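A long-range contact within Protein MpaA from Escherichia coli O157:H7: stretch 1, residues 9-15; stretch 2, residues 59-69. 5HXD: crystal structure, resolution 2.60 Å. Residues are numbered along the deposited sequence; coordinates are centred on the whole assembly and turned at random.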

ATOM      1  N   GLU A   9      -4.873 -21.044   5.198  1.00 65.71           N
ATOM      2  CA  GLU A   9      -6.088 -20.258   5.428  1.00 65.88           C
ATOM      3  C   GLU A   9      -5.829 -18.813   5.857  1.00 65.99           C
ATOM      4  O   GLU A   9      -6.749 -18.110   6.281  1.00 59.98           O
ATOM      5  CB  GLU A   9      -6.984 -20.953   6.456  1.00 69.03           C
ATOM      6  CG  GLU A   9      -6.313 -21.246   7.805  1.00 77.66           C
ATOM      7  CD  GLU A   9      -7.224 -22.000   8.771  1.00 74.04           C
ATOM      8  OE1 GLU A   9      -8.253 -21.435   9.202  1.00 78.89           O
ATOM      9  OE2 GLU A   9      -6.919 -23.172   9.071  1.00 70.62           O
ATOM     10  N   ARG A  10      -4.593 -18.355   5.700  1.00 63.07           N
ATOM     11  CA  ARG A  10      -4.244 -16.986   6.053  1.00 62.17           C
ATOM     12  C   ARG A  10      -4.625 -15.973   4.953  1.00 64.49           C
ATOM     13  O   ARG A  10      -4.097 -14.863   4.901  1.00 64.93           O
ATOM     14  CB  ARG A  10      -2.746 -16.905   6.371  1.00 63.37           C
ATOM     15  CG  ARG A  10      -2.285 -17.802   7.543  1.00 68.72           C
ATOM     16  CD  ARG A  10      -0.764 -17.788   7.644  1.00 68.93           C
ATOM     17  NE  ARG A  10      -0.217 -18.588   8.733  1.00 66.00           N
ATOM     18  CZ  ARG A  10       1.082 -18.845   8.869  1.00 71.30           C
ATOM     19  NH1 ARG A  10       1.939 -18.367   7.976  1.00 76.17           N
ATOM     20  NH2 ARG A  10       1.534 -19.579   9.880  1.00 67.65           N
ATOM     21  N   GLY A  11      -5.551 -16.348   4.078  1.00 63.75           N
ATOM     22  CA  GLY A  11      -5.982 -15.450   3.023  1.00 61.88           C
ATOM     23  C   GLY A  11      -7.052 -14.460   3.456  1.00 61.66           C
ATOM     24  O   GLY A  11      -7.221 -13.394   2.851  1.00 61.03           O
ATOM     25  N   ALA A  12      -7.796 -14.813   4.496  1.00 57.75           N
ATOM     26  CA  ALA A  12      -8.830 -13.920   4.996  1.00 53.89           C
ATOM     27  C   ALA A  12      -8.484 -13.465   6.400  1.00 58.25           C
ATOM     28  O   ALA A  12      -7.497 -13.919   6.986  1.00 59.89           O
ATOM     29  CB  ALA A  12     -10.192 -14.593   4.969  1.00 45.17           C
ATOM     30  N   PHE A  13      -9.293 -12.553   6.926  1.00 53.02           N
ATOM     31  CA  PHE A  13      -9.133 -12.087   8.290  1.00 51.89           C
ATOM     32  C   PHE A  13     -10.037 -12.903   9.224  1.00 59.89           C
ATOM     33  O   PHE A  13     -11.183 -13.225   8.874  1.00 57.52           O
ATOM     34  CB  PHE A  13      -9.462 -10.586   8.404  1.00 51.71           C
ATOM     35  CG  PHE A  13      -8.399  -9.673   7.836  1.00 51.70           C
ATOM     36  CD1 PHE A  13      -7.199  -9.482   8.507  1.00 43.49           C
ATOM     37  CD2 PHE A  13      -8.612  -8.993   6.641  1.00 48.32           C
ATOM     38  CE1 PHE A  13      -6.217  -8.660   7.999  1.00 47.60           C
ATOM     39  CE2 PHE A  13      -7.631  -8.149   6.119  1.00 48.87           C
ATOM     40  CZ  PHE A  13      -6.431  -7.981   6.801  1.00 52.04           C
ATOM     41  N   PRO A  14      -9.522 -13.254  10.415  1.00 56.71           N
ATOM     42  CA  PRO A  14     -10.401 -13.758  11.475  1.00 54.39           C
ATOM     43  C   PRO A  14     -11.447 -12.701  11.836  1.00 57.87           C
ATOM     44  O   PRO A  14     -11.131 -11.506  11.806  1.00 56.79           O
ATOM     45  CB  PRO A  14      -9.438 -14.023  12.644  1.00 54.18           C
ATOM     46  CG  PRO A  14      -8.222 -13.169  12.355  1.00 55.25           C
ATOM     47  CD  PRO A  14      -8.115 -13.159  10.846  1.00 57.48           C
ATOM     48  N   PRO A  15     -12.670 -13.132  12.195  1.00 63.70           N
ATOM     49  CA  PRO A  15     -13.834 -12.275  12.497  1.00 60.30           C
ATOM     50  C   PRO A  15     -13.563 -11.106  13.466  1.00 55.05           C
ATOM     51  O   PRO A  15     -12.554 -11.097  14.170  1.00 55.00           O
ATOM     52  CB  PRO A  15     -14.830 -13.255  13.138  1.00 59.94           C
ATOM     53  CG  PRO A  15     -14.429 -14.601  12.645  1.00 55.46           C
ATOM     54  CD  PRO A  15     -12.948 -14.560  12.449  1.00 57.78           C
ATOM     55  N   LEU A  59       1.962  -6.384   9.326  1.00 55.70           N
ATOM     56  CA  LEU A  59       0.954  -6.401  10.384  1.00 52.53           C
ATOM     57  C   LEU A  59      -0.322  -7.123   9.961  1.00 49.51           C
ATOM     58  O   LEU A  59      -0.935  -7.803  10.772  1.00 54.41           O
ATOM     59  CB  LEU A  59       0.620  -4.977  10.829  1.00 51.20           C
ATOM     60  CG  LEU A  59      -0.361  -4.857  11.996  1.00 50.11           C
ATOM     61  CD1 LEU A  59       0.155  -5.623  13.200  1.00 50.63           C
ATOM     62  CD2 LEU A  59      -0.590  -3.388  12.338  1.00 50.06           C
ATOM     63  N   SER A  60      -0.720  -6.974   8.698  1.00 55.98           N
ATOM     64  CA  SER A  60      -1.886  -7.682   8.161  1.00 53.72           C
ATOM     65  C   SER A  60      -1.632  -9.182   8.102  1.00 56.55           C
ATOM     66  O   SER A  60      -2.561  -9.985   8.224  1.00 52.02           O
ATOM     67  CB  SER A  60      -2.246  -7.162   6.762  1.00 52.64           C
ATOM     68  OG  SER A  60      -3.386  -7.836   6.235  1.00 54.54           O
ATOM     69  N   CYS A  61      -0.365  -9.552   7.900  1.00 59.54           N
ATOM     70  CA  CYS A  61       0.034 -10.958   7.840  1.00 57.68           C
ATOM     71  C   CYS A  61       0.066 -11.538   9.238  1.00 57.87           C
ATOM     72  O   CYS A  61      -0.406 -12.650   9.474  1.00 60.11           O
ATOM     73  CB  CYS A  61       1.401 -11.120   7.171  1.00 57.35           C
ATOM     74  SG  CYS A  61       1.360 -11.023   5.359  1.00 59.50           S
ATOM     75  N   ALA A  62       0.621 -10.768  10.163  1.00 51.12           N
ATOM     76  CA  ALA A  62       0.689 -11.182  11.545  1.00 52.72           C
ATOM     77  C   ALA A  62      -0.706 -11.336  12.117  1.00 53.76           C
ATOM     78  O   ALA A  62      -0.981 -12.308  12.793  1.00 56.92           O
ATOM     79  CB  ALA A  62       1.479 -10.199  12.343  1.00 54.75           C
ATOM     80  N   LEU A  63      -1.586 -10.387  11.821  1.00 52.00           N
ATOM     81  CA  LEU A  63      -2.960 -10.434  12.296  1.00 47.27           C
ATOM     82  C   LEU A  63      -3.704 -11.639  11.731  1.00 51.31           C
ATOM     83  O   LEU A  63      -4.579 -12.197  12.386  1.00 56.22           O
ATOM     84  CB  LEU A  63      -3.676  -9.137  11.936  1.00 47.11           C
ATOM     85  CG  LEU A  63      -5.135  -8.906  12.328  1.00 48.43           C
ATOM     86  CD1 LEU A  63      -5.332  -9.036  13.804  1.00 44.82           C
ATOM     87  CD2 LEU A  63      -5.534  -7.520  11.901  1.00 49.01           C
ATOM     88  N   ARG A  64      -3.330 -12.048  10.524  1.00 59.18           N
ATOM     89  CA  ARG A  64      -3.962 -13.169   9.814  1.00 59.84           C
ATOM     90  C   ARG A  64      -3.276 -14.508  10.126  1.00 62.30           C
ATOM     91  O   ARG A  64      -3.756 -15.567   9.709  1.00 62.62           O
ATOM     92  CB  ARG A  64      -3.956 -12.918   8.283  1.00 53.80           C
ATOM     93  CG  ARG A  64      -5.046 -11.952   7.784  1.00 51.13           C
ATOM     94  CD  ARG A  64      -5.052 -11.738   6.260  1.00 58.43           C
ATOM     95  NE  ARG A  64      -3.885 -10.979   5.795  1.00 63.10           N
ATOM     96  CZ  ARG A  64      -2.921 -11.466   5.017  1.00 52.03           C
ATOM     97  NH1 ARG A  64      -2.979 -12.717   4.593  1.00 52.55           N
ATOM     98  NH2 ARG A  64      -1.893 -10.698   4.672  1.00 48.07           N
ATOM     99  N   THR A  65      -2.158 -14.455  10.855  1.00 61.19           N
ATOM    100  CA  THR A  65      -1.351 -15.640  11.172  1.00 61.28           C
ATOM    101  C   THR A  65      -1.557 -16.131  12.597  1.00 63.50           C
ATOM    102  O   THR A  65      -2.036 -17.243  12.812  1.00 66.45           O
ATOM    103  CB  THR A  65       0.148 -15.363  10.984  1.00 64.63           C
ATOM    104  OG1 THR A  65       0.425 -15.202   9.589  1.00 68.36           O
ATOM    105  CG2 THR A  65       0.992 -16.509  11.534  1.00 62.80           C
ATOM    106  N   LEU A  66      -1.171 -15.294  13.562  1.00 67.43           N
ATOM    107  CA  LEU A  66      -1.326 -15.575  14.986  1.00 56.37           C
ATOM    108  C   LEU A  66      -2.737 -16.080  15.289  1.00 58.01           C
ATOM    109  O   LEU A  66      -3.705 -15.634  14.675  1.00 57.83           O
ATOM    110  CB  LEU A  66      -1.006 -14.322  15.813  1.00 52.27           C
ATOM    111  CG  LEU A  66      -1.192 -14.456  17.340  1.00 59.73           C
ATOM    112  CD1 LEU A  66      -0.330 -15.589  17.914  1.00 51.32           C
ATOM    113  CD2 LEU A  66      -0.949 -13.128  18.074  1.00 45.02           C
ATOM    114  N   THR A  67      -2.849 -17.038  16.207  1.00 57.87           N
ATOM    115  CA  THR A  67      -4.149 -17.608  16.526  1.00 56.20           C
ATOM    116  C   THR A  67      -4.925 -16.557  17.300  1.00 54.83           C
ATOM    117  O   THR A  67      -4.388 -15.969  18.232  1.00 50.08           O
ATOM    118  CB  THR A  67      -4.017 -18.907  17.323  1.00 55.68           C
ATOM    119  OG1 THR A  67      -3.051 -19.751  16.680  1.00 54.81           O
ATOM    120  CG2 THR A  67      -5.362 -19.633  17.400  1.00 50.39           C
ATOM    121  N   PRO A  68      -6.172 -16.282  16.874  1.00 57.89           N
ATOM    122  CA  PRO A  68      -6.956 -15.135  17.355  1.00 59.00           C
ATOM    123  C   PRO A  68      -7.066 -15.027  18.875  1.00 57.79           C
ATOM    124  O   PRO A  68      -6.874 -13.919  19.397  1.00 61.25           O
ATOM    125  CB  PRO A  68      -8.331 -15.366  16.722  1.00 52.33           C
ATOM    126  CG  PRO A  68      -8.038 -16.057  15.482  1.00 53.56           C
ATOM    127  CD  PRO A  68      -6.831 -16.936  15.733  1.00 57.12           C
ATOM    128  N   SER A  69      -7.352 -16.135  19.562  1.00 62.19           N
ATOM    129  CA  SER A  69      -7.522 -16.144  21.029  1.00 57.58           C
ATOM    130  C   SER A  69      -6.392 -15.430  21.770  1.00 53.39           C
ATOM    131  O   SER A  69      -6.630 -14.790  22.795  1.00 61.38           O
ATOM    132  CB  SER A  69      -7.624 -17.584  21.556  1.00 56.65           C
ATOM    133  OG  SER A  69      -8.311 -18.441  20.658  1.00 60.40           O
TER

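The most unusual feature of this contact is a very short hydrogen bond: Arg64 NH1 donates to Arg10 O at 2.4 Å, with an N-H...acceptor angle of 138°. A separation so far below the usual 2.8 to 3.0 Å, combined with a bent angle, is best read cautiously at 2.60 Å resolution; the pairing is clear, its exact length less so. The acceptor lies near the guanidinium plane, as expected for an in-plane N-H donor, and the bond falls at the pair whose CA atoms are nearest across the stretches, Arg10 CA and Arg64 CA, 5.4 Å apart.

Arg64 has a second side-chain hydrogen bond, within its own stretch. Arg64 NE donates to Ser60 OG at 3.2 Å and 166°, nearly linear, so NE is bonded to a residue four positions earlier while NH1 reaches across to the loop.

The aliphatic part of the same side chain packs on Phe13. Arg64 CD sits 3.9 Å from the Phe13 ring centroid and 18° off the normal, a CH-pi contact over the face. The charged end contributes little here: Arg64 CZ is 5.7 Å from the Phe13 ring centroid, at most a weak cation-pi attraction. At the ring edge, Phe13 CZ approaches Ser60 OG to 3.1 Å. Phe13 CE1 meets Leu63 CD2 at 4.1 Å in an apolar contact. The CA-to-CB bond of Phe13 points sideways, yet the ring end comes nearer to the second stretch.

Two further contacts extend the interface. Arg10, with an extended side chain after chi1 m, brings CD to 3.4 Å from Thr65 OG1, and Thr65 CG2 lies over one face of its guanidinium; Thr65 OG1 itself donates to Cys61 O at 2.7 Å. The CA-to-CB bond of Pro14 points toward the second stretch, and Pro14 CB packs against Pro68 CG at 3.8 Å. Together the two stretches bury 502 Å².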